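Local coordinates for beta-galacturonidase (Eisenbergiella tayi, PDB 6NCW), which acts as a family 2 glycoside hydrolase that cleaves beta-galacturonides and may also have beta-glucuronidase activity, at residues N334-L339 with G374-C379; S124-P129 with Q351-C356; E378-T383 with S410-T415. All blocks are in the same frame, centred on the assembly; numbering follows the deposited sequence.

Contact 1 supplies part of the substrate pocket: its R337 and N377 bind galacturonate, and both grip the glycerol found there. Contact 3 continues directly from it, sharing E378 and C379, with its centre about 11 Å from that of contact 1; through E378 it comes within about 3 Å of a bound glycerol at the nearest side-chain atoms. Contact 2 lies beside contact 1, their centres about 10 Å apart. There CE1 of H335 packs 3.1 Å from NE2 of H127, and the side chain of L126 remains about 14 Å from a bound glycerol. Contacts 2 and 3 do not touch; their centres are about 19 Å apart, with contact 1 in touch with both.

Contact 1: residues N334-L339 with G374-C379. With GOL (glycerol), chain G.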
# COMPACT_ATOMS: atom_id res chain seq x y z
N ASN A 334 -20.00 30.42 5.31
CA ASN A 334 -18.87 31.32 5.50
C ASN A 334 -17.68 30.55 6.07
O ASN A 334 -17.79 29.39 6.47
CB ASN A 334 -19.24 32.52 6.38
CG ASN A 334 -19.46 32.16 7.86
OD1 ASN A 334 -19.76 31.03 8.24
ND2 ASN A 334 -19.31 33.17 8.71
N HIS A 335 -16.51 31.19 6.05
CA HIS A 335 -15.28 30.50 6.42
C HIS A 335 -15.14 30.50 7.94
O HIS A 335 -14.76 31.51 8.54
CB HIS A 335 -14.07 31.15 5.76
CG HIS A 335 -12.78 30.54 6.21
ND1 HIS A 335 -11.58 31.21 6.19
CD2 HIS A 335 -12.51 29.31 6.71
CE1 HIS A 335 -10.62 30.42 6.64
NE2 HIS A 335 -11.16 29.26 6.96
N ALA A 336 -15.43 29.35 8.56
CA ALA A 336 -15.24 29.14 9.99
C ALA A 336 -15.37 27.65 10.30
O ALA A 336 -16.26 26.99 9.75
CB ALA A 336 -16.28 29.93 10.80
N ARG A 337 -14.52 27.12 11.18
CA ARG A 337 -14.68 25.73 11.62
C ARG A 337 -14.16 25.54 13.04
O ARG A 337 -12.96 25.69 13.29
CB ARG A 337 -13.97 24.75 10.68
CG ARG A 337 -14.11 23.29 11.12
CD ARG A 337 -12.78 22.43 11.01
NE ARG A 337 -12.98 21.21 11.80
CZ ARG A 337 -12.83 21.12 13.12
NH1 ARG A 337 -12.40 22.16 13.83
NH2 ARG A 337 -13.11 19.98 13.73
N GLY A 338 -15.07 25.18 13.95
CA GLY A 338 -14.68 24.67 15.25
C GLY A 338 -14.08 25.69 16.19
O GLY A 338 -13.29 25.34 17.07
N LEU A 339 -14.42 26.96 16.02
CA LEU A 339 -13.75 28.01 16.78
C LEU A 339 -14.36 28.09 18.17
O LEU A 339 -15.59 28.14 18.32
CB LEU A 339 -13.85 29.35 16.05
CG LEU A 339 -13.14 29.34 14.68
CD1 LEU A 339 -13.45 30.60 13.89
CD2 LEU A 339 -11.63 29.17 14.83
N GLY A 374 -25.01 28.78 5.14
CA GLY A 374 -24.59 28.30 6.44
C GLY A 374 -23.61 29.24 7.11
O GLY A 374 -22.93 30.02 6.44
N ILE A 375 -23.51 29.18 8.43
CA ILE A 375 -22.49 29.95 9.13
C ILE A 375 -21.85 29.11 10.23
O ILE A 375 -22.45 28.16 10.74
CB ILE A 375 -23.04 31.26 9.73
CG1 ILE A 375 -24.15 30.98 10.76
CG2 ILE A 375 -23.54 32.20 8.66
CD1 ILE A 375 -24.69 32.25 11.41
N LEU A 376 -20.61 29.46 10.57
CA LEU A 376 -20.01 29.14 11.87
C LEU A 376 -20.15 27.66 12.22
O LEU A 376 -20.63 27.29 13.31
CB LEU A 376 -20.61 30.01 12.96
CG LEU A 376 -20.44 31.52 12.78
CD1 LEU A 376 -21.03 32.23 14.00
CD2 LEU A 376 -18.96 31.89 12.53
N ASN A 377 -19.72 26.80 11.30
CA ASN A 377 -19.65 25.37 11.54
C ASN A 377 -18.97 25.04 12.87
O ASN A 377 -17.82 25.41 13.10
CB ASN A 377 -18.91 24.68 10.39
CG ASN A 377 -18.71 23.20 10.65
OD1 ASN A 377 -19.60 22.39 10.39
ND2 ASN A 377 -17.53 22.85 11.18
N GLU A 378 -19.71 24.35 13.75
CA GLU A 378 -19.21 23.87 15.03
C GLU A 378 -18.55 24.96 15.87
O GLU A 378 -17.62 24.70 16.64
CB GLU A 378 -18.23 22.70 14.83
CG GLU A 378 -18.91 21.45 14.25
CD GLU A 378 -18.07 20.19 14.44
OE1 GLU A 378 -16.90 20.30 14.89
OE2 GLU A 378 -18.59 19.08 14.14
N CYS A 379 -19.01 26.20 15.77
CA CYS A 379 -18.50 27.24 16.65
C CYS A 379 -19.27 27.22 17.97
O CYS A 379 -20.05 26.29 18.24
CB CYS A 379 -18.50 28.58 15.91
SG CYS A 379 -17.32 28.55 14.50
C1 GOL G . -16.09 19.26 11.72
O1 GOL G . -17.18 20.05 11.35
C2 GOL G . -15.35 18.78 10.43
O2 GOL G . -14.46 19.72 9.95
C3 GOL G . -14.56 17.52 10.86
O3 GOL G . -13.49 17.93 11.71
O HOH W 1 -18.82 27.92 8.65
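R337 and N377 run alongside each other into the pocket that holds glycerol. CG of R337 is anti to the backbone N (chi1 180°), and CB and CG run along the amide of N377, with CG 3.4 Å from N377 ND2. The chain then bends at chi2 and brings CD 3.4 Å from glycerol O2. NE donates to the same oxygen at 2.8 Å and weakly to O3, while NH2 donates to O3 at 2.9 Å, in the guanidinium plane. NH2 also lies 4.0 Å from E378 OE1, a long ion pair in which the carboxylate oxygen lies well out of that plane, so that charge alone links them. The N377 amide is turned 59° from the guanidinium, and its ND2 donates to glycerol O1 at 2.8 Å; OD1 is occupied by R309 and N428, which fixes the amide's rotation.

The two segments are neighbouring loops at the C-terminal ends of parallel strands 329-333 and 370-374 of the TIM barrel, and N377-E378 is the Asn-Glu pair that characterises clan GH-A after its fourth barrel strand. N428 also binds the carboxylate of E378, and D131, H312 and E465 complete the hold on glycerol in the galacturonate site.

Behind the pocket the loops are joined by backbone, side-chain and water-mediated bonds. G338 N meets N377 O almost straight (2.9 Å, 173°), and L376 N donates at 2.9 Å to a lone pair of N334 OD1, in the plane of that amide. A water within hydrogen-bonding distance of N334 O and A336 O accepts from N377 N. Beneath, A336 CB packs on L376 CD2 and on the sulfur of C379, which also touches L339 CB and weakly accepts from L339 N.

Contact 2: residues S124-P129 with Q351-C356; sequences SALHVP and QQCGDC
L126 and Q352 run antiparallel, each side chain passing the other on its way to the opposite segment: the leucine reaches from a loop toward helix 349-364, and the glutamine from that helix back to the loop backbone. In Q352, CG lies beside the backbone N (chi1 -74°) and the chain is extended beyond it, which carries the amide to the N-H of A125. OE1 accepts from A125 N at 3.0 Å, in the amide plane and on a lone pair, with a somewhat bent N-H...O angle of 148°. The same oxygen sits against CB of A125, a close 3.1 Å. L126 passes in the other direction: its CD1 rests 3.8 Å from Q352 CB and against the carbonyl oxygen of that residue, while CD2 turns to the sulfur of C353 at 3.9 Å.

The loop between strands 109-117 and 142-147 belongs to the N-terminal beta-sandwich region of the family 2 architecture, and here it leans on a TIM-barrel helix before continuing to D131, a galacturonate-binding residue. Its own curl is pinned by S124 OG, which donates to H127 O at 2.6 Å and also bonds to the hydroxyl of Y92; that hydroxyl is linked to the backbone N of L126 and H127 as well.

NE2 of Q352 donates to the backbone oxygen of D123, so one amide uses its acceptor and its donor on nearby peptide groups of the loop. That pairing leaves little doubt which end is oxygen and which nitrogen, and it ties a buried polar tip to the loop beside the leucine-to-cysteine packing.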
# COMPACT_ATOMS: atom_id res chain seq x y z
N SER A 124 -4.99 36.69 12.20
CA SER A 124 -5.82 35.79 11.41
C SER A 124 -6.78 35.06 12.33
O SER A 124 -6.37 34.16 13.08
CB SER A 124 -4.94 34.82 10.63
OG SER A 124 -5.74 33.88 9.93
N ALA A 125 -8.06 35.42 12.28
CA ALA A 125 -9.04 34.80 13.17
C ALA A 125 -9.76 33.61 12.55
O ALA A 125 -10.32 32.78 13.29
CB ALA A 125 -10.07 35.84 13.64
N LEU A 126 -9.77 33.51 11.22
CA LEU A 126 -10.46 32.43 10.53
C LEU A 126 -9.49 31.31 10.14
O LEU A 126 -9.72 30.14 10.46
CB LEU A 126 -11.18 33.00 9.29
CG LEU A 126 -12.12 34.19 9.58
CD1 LEU A 126 -12.87 34.64 8.32
CD2 LEU A 126 -13.11 33.87 10.68
N HIS A 127 -8.40 31.66 9.47
CA HIS A 127 -7.33 30.71 9.19
C HIS A 127 -6.50 30.50 10.44
O HIS A 127 -5.76 31.40 10.85
CB HIS A 127 -6.45 31.21 8.05
CG HIS A 127 -7.15 31.23 6.74
ND1 HIS A 127 -7.16 30.14 5.90
CD2 HIS A 127 -7.89 32.19 6.13
CE1 HIS A 127 -7.86 30.43 4.82
NE2 HIS A 127 -8.31 31.67 4.93
N VAL A 128 -6.63 29.32 11.05
CA VAL A 128 -5.96 28.90 12.28
C VAL A 128 -5.48 27.46 12.11
O VAL A 128 -5.90 26.79 11.15
CB VAL A 128 -6.90 29.01 13.49
CG1 VAL A 128 -7.34 30.47 13.72
CG2 VAL A 128 -8.09 28.10 13.31
N PRO A 129 -4.61 26.92 12.98
CA PRO A 129 -4.35 25.48 12.93
C PRO A 129 -5.68 24.76 13.08
O PRO A 129 -6.45 25.06 13.99
CB PRO A 129 -3.42 25.24 14.13
CG PRO A 129 -2.79 26.63 14.39
CD PRO A 129 -3.92 27.56 14.12
N GLN A 351 -15.16 41.24 12.27
CA GLN A 351 -14.89 41.93 11.01
C GLN A 351 -14.59 40.94 9.88
O GLN A 351 -15.09 41.09 8.76
CB GLN A 351 -13.72 42.91 11.21
CG GLN A 351 -13.49 43.89 10.05
CD GLN A 351 -14.63 44.86 9.87
OE1 GLN A 351 -15.31 44.85 8.83
NE2 GLN A 351 -14.86 45.70 10.86
N GLN A 352 -13.81 39.89 10.17
CA GLN A 352 -13.45 38.94 9.12
C GLN A 352 -14.62 38.04 8.73
O GLN A 352 -14.76 37.67 7.56
CB GLN A 352 -12.22 38.14 9.57
CG GLN A 352 -10.93 38.98 9.52
CD GLN A 352 -9.74 38.31 10.18
OE1 GLN A 352 -9.88 37.31 10.87
NE2 GLN A 352 -8.54 38.88 9.97
N CYS A 353 -15.50 37.71 9.68
CA CYS A 353 -16.72 36.98 9.35
C CYS A 353 -17.65 37.84 8.51
O CYS A 353 -18.11 37.42 7.44
CB CYS A 353 -17.43 36.53 10.62
SG CYS A 353 -16.74 35.07 11.37
N GLY A 354 -17.93 39.05 9.00
CA GLY A 354 -18.73 39.99 8.22
C GLY A 354 -18.20 40.21 6.82
O GLY A 354 -18.96 40.21 5.85
N ASP A 355 -16.88 40.39 6.69
CA ASP A 355 -16.29 40.56 5.36
C ASP A 355 -16.51 39.33 4.48
O ASP A 355 -16.86 39.45 3.30
CB ASP A 355 -14.80 40.87 5.48
CG ASP A 355 -14.52 42.28 5.99
OD1 ASP A 355 -15.43 43.13 5.95
OD2 ASP A 355 -13.38 42.53 6.42
N CYS A 356 -16.28 38.14 5.03
CA CYS A 356 -16.49 36.92 4.26
C CYS A 356 -17.94 36.79 3.82
O CYS A 356 -18.22 36.51 2.65
CB CYS A 356 -16.06 35.69 5.07
SG CYS A 356 -16.28 34.07 4.22

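Contact 3: residues E378-T383 with S410-T415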
# COMPACT_ATOMS: atom_id res chain seq x y z
N GLU A 378 -19.71 24.35 13.75
CA GLU A 378 -19.21 23.87 15.03
C GLU A 378 -18.55 24.96 15.87
O GLU A 378 -17.62 24.70 16.64
CB GLU A 378 -18.23 22.70 14.83
CG GLU A 378 -18.91 21.45 14.25
CD GLU A 378 -18.07 20.19 14.44
OE1 GLU A 378 -16.90 20.30 14.89
OE2 GLU A 378 -18.59 19.08 14.14
N CYS A 379 -19.01 26.20 15.77
CA CYS A 379 -18.50 27.24 16.65
C CYS A 379 -19.27 27.22 17.97
O CYS A 379 -20.05 26.29 18.24
CB CYS A 379 -18.50 28.58 15.91
SG CYS A 379 -17.32 28.55 14.50
N ALA A 380 -19.04 28.21 18.84
CA ALA A 380 -19.46 28.10 20.25
C ALA A 380 -20.90 28.58 20.45
O ALA A 380 -21.18 29.54 21.17
CB ALA A 380 -18.49 28.86 21.14
N SER A 381 -21.84 27.86 19.83
CA SER A 381 -23.26 28.19 19.88
C SER A 381 -23.92 27.82 21.21
O SER A 381 -25.13 28.05 21.37
CB SER A 381 -24.01 27.48 18.75
OG SER A 381 -23.85 26.09 18.85
N ASP A 382 -23.17 27.26 22.15
CA ASP A 382 -23.65 26.98 23.50
C ASP A 382 -23.29 28.08 24.50
O ASP A 382 -23.53 27.90 25.70
CB ASP A 382 -23.07 25.65 23.98
CG ASP A 382 -21.54 25.66 24.02
OD1 ASP A 382 -20.90 26.46 23.29
OD2 ASP A 382 -20.97 24.87 24.79
N THR A 383 -22.72 29.19 24.05
CA THR A 383 -22.28 30.26 24.94
C THR A 383 -23.01 31.55 24.61
O THR A 383 -23.44 31.78 23.48
CB THR A 383 -20.77 30.49 24.82
OG1 THR A 383 -20.47 30.97 23.49
CG2 THR A 383 -19.99 29.20 25.11
N SER A 410 -24.26 22.39 13.73
CA SER A 410 -23.93 22.39 15.15
C SER A 410 -23.34 21.06 15.60
O SER A 410 -23.72 19.99 15.11
CB SER A 410 -25.16 22.68 16.01
OG SER A 410 -24.84 22.52 17.39
N CYS A 411 -22.44 21.12 16.57
CA CYS A 411 -22.04 19.94 17.32
C CYS A 411 -22.33 20.08 18.81
O CYS A 411 -21.85 19.25 19.60
CB CYS A 411 -20.56 19.63 17.10
SG CYS A 411 -19.49 20.93 17.72
N ARG A 412 -23.10 21.09 19.22
CA ARG A 412 -23.43 21.32 20.63
C ARG A 412 -24.63 20.45 20.99
O ARG A 412 -25.78 20.89 21.04
CB ARG A 412 -23.69 22.80 20.90
CG ARG A 412 -22.45 23.70 20.78
CD ARG A 412 -21.18 22.98 21.26
NE ARG A 412 -20.07 23.91 21.50
CZ ARG A 412 -18.99 24.04 20.74
NH1 ARG A 412 -18.84 23.29 19.65
NH2 ARG A 412 -18.05 24.92 21.06
N PHE A 413 -24.34 19.18 21.25
CA PHE A 413 -25.34 18.14 21.46
C PHE A 413 -26.21 18.45 22.68
O PHE A 413 -25.79 18.23 23.82
CB PHE A 413 -24.63 16.79 21.60
CG PHE A 413 -25.55 15.59 21.56
CD1 PHE A 413 -25.92 14.95 22.74
CD2 PHE A 413 -25.98 15.07 20.36
CE1 PHE A 413 -26.74 13.83 22.71
CE2 PHE A 413 -26.80 13.95 20.32
CZ PHE A 413 -27.17 13.33 21.50
N LYS A 414 -27.41 18.99 22.44
CA LYS A 414 -28.42 19.29 23.46
C LYS A 414 -28.04 20.46 24.36
O LYS A 414 -28.58 20.60 25.46
CB LYS A 414 -28.74 18.04 24.31
CG LYS A 414 -29.38 16.92 23.48
CD LYS A 414 -29.34 15.57 24.15
CE LYS A 414 -29.31 15.64 25.65
NZ LYS A 414 -29.23 14.25 26.18
N THR A 415 -27.13 21.32 23.90
CA THR A 415 -26.69 22.50 24.63
C THR A 415 -26.65 23.74 23.75
O THR A 415 -26.28 24.82 24.24
CB THR A 415 -25.29 22.27 25.23
OG1 THR A 415 -24.33 22.13 24.18
CG2 THR A 415 -25.27 21.00 26.09
O HOH W 2 -16.16 22.61 18.70
O HOH W 3 -21.73 24.09 17.14
O HOH W 4 -18.23 26.14 23.64
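S410 opens the segment with its OG anti to the backbone N, from where it accepts from R412 N at 2.9 Å to form an ST turn. D416 is hydrogen-bonded to this hydroxyl and to that of S381, drawing the two loops together. At C411 the backbone N donates to a water that in turn donates to C379 O, and the sulfur lies alongside the aliphatic part of E378, 3.6 Å from its CG.

R412 then reaches across to the other loop. Its CG touches S381 OG at 3.4 Å, and after the bend at chi2 (-35°) the guanidinium slides under the backbone, so that C379 O stands 3.4 Å above its plane, over the centre. NE makes a weak, salt-bridging hydrogen bond to D382 OD1 at 3.2 Å; carboxylate and guanidinium planes are nearly perpendicular (85°). One water joins NH2 to that same OD1, and another joins NH1 to E378 O.

These loops follow consecutive strands of the TIM barrel, 370-374 and 406-410; the first leads into helix 384-400 and the second into strand 425-428. The first closes with a type I turn, A380 to T383, whose last residue is the N-cap of its helix: T383 OG1 donates to A380 O and accepts from G386 N.

Past R412, the centre of an inverse gamma turn, F413 and K414 face helix 439-453, where the ring stacks on Y442 and the amine pairs with E445. T415 returns, its N bonded to R412 O, and its O sits 3.3 Å from D382 CB.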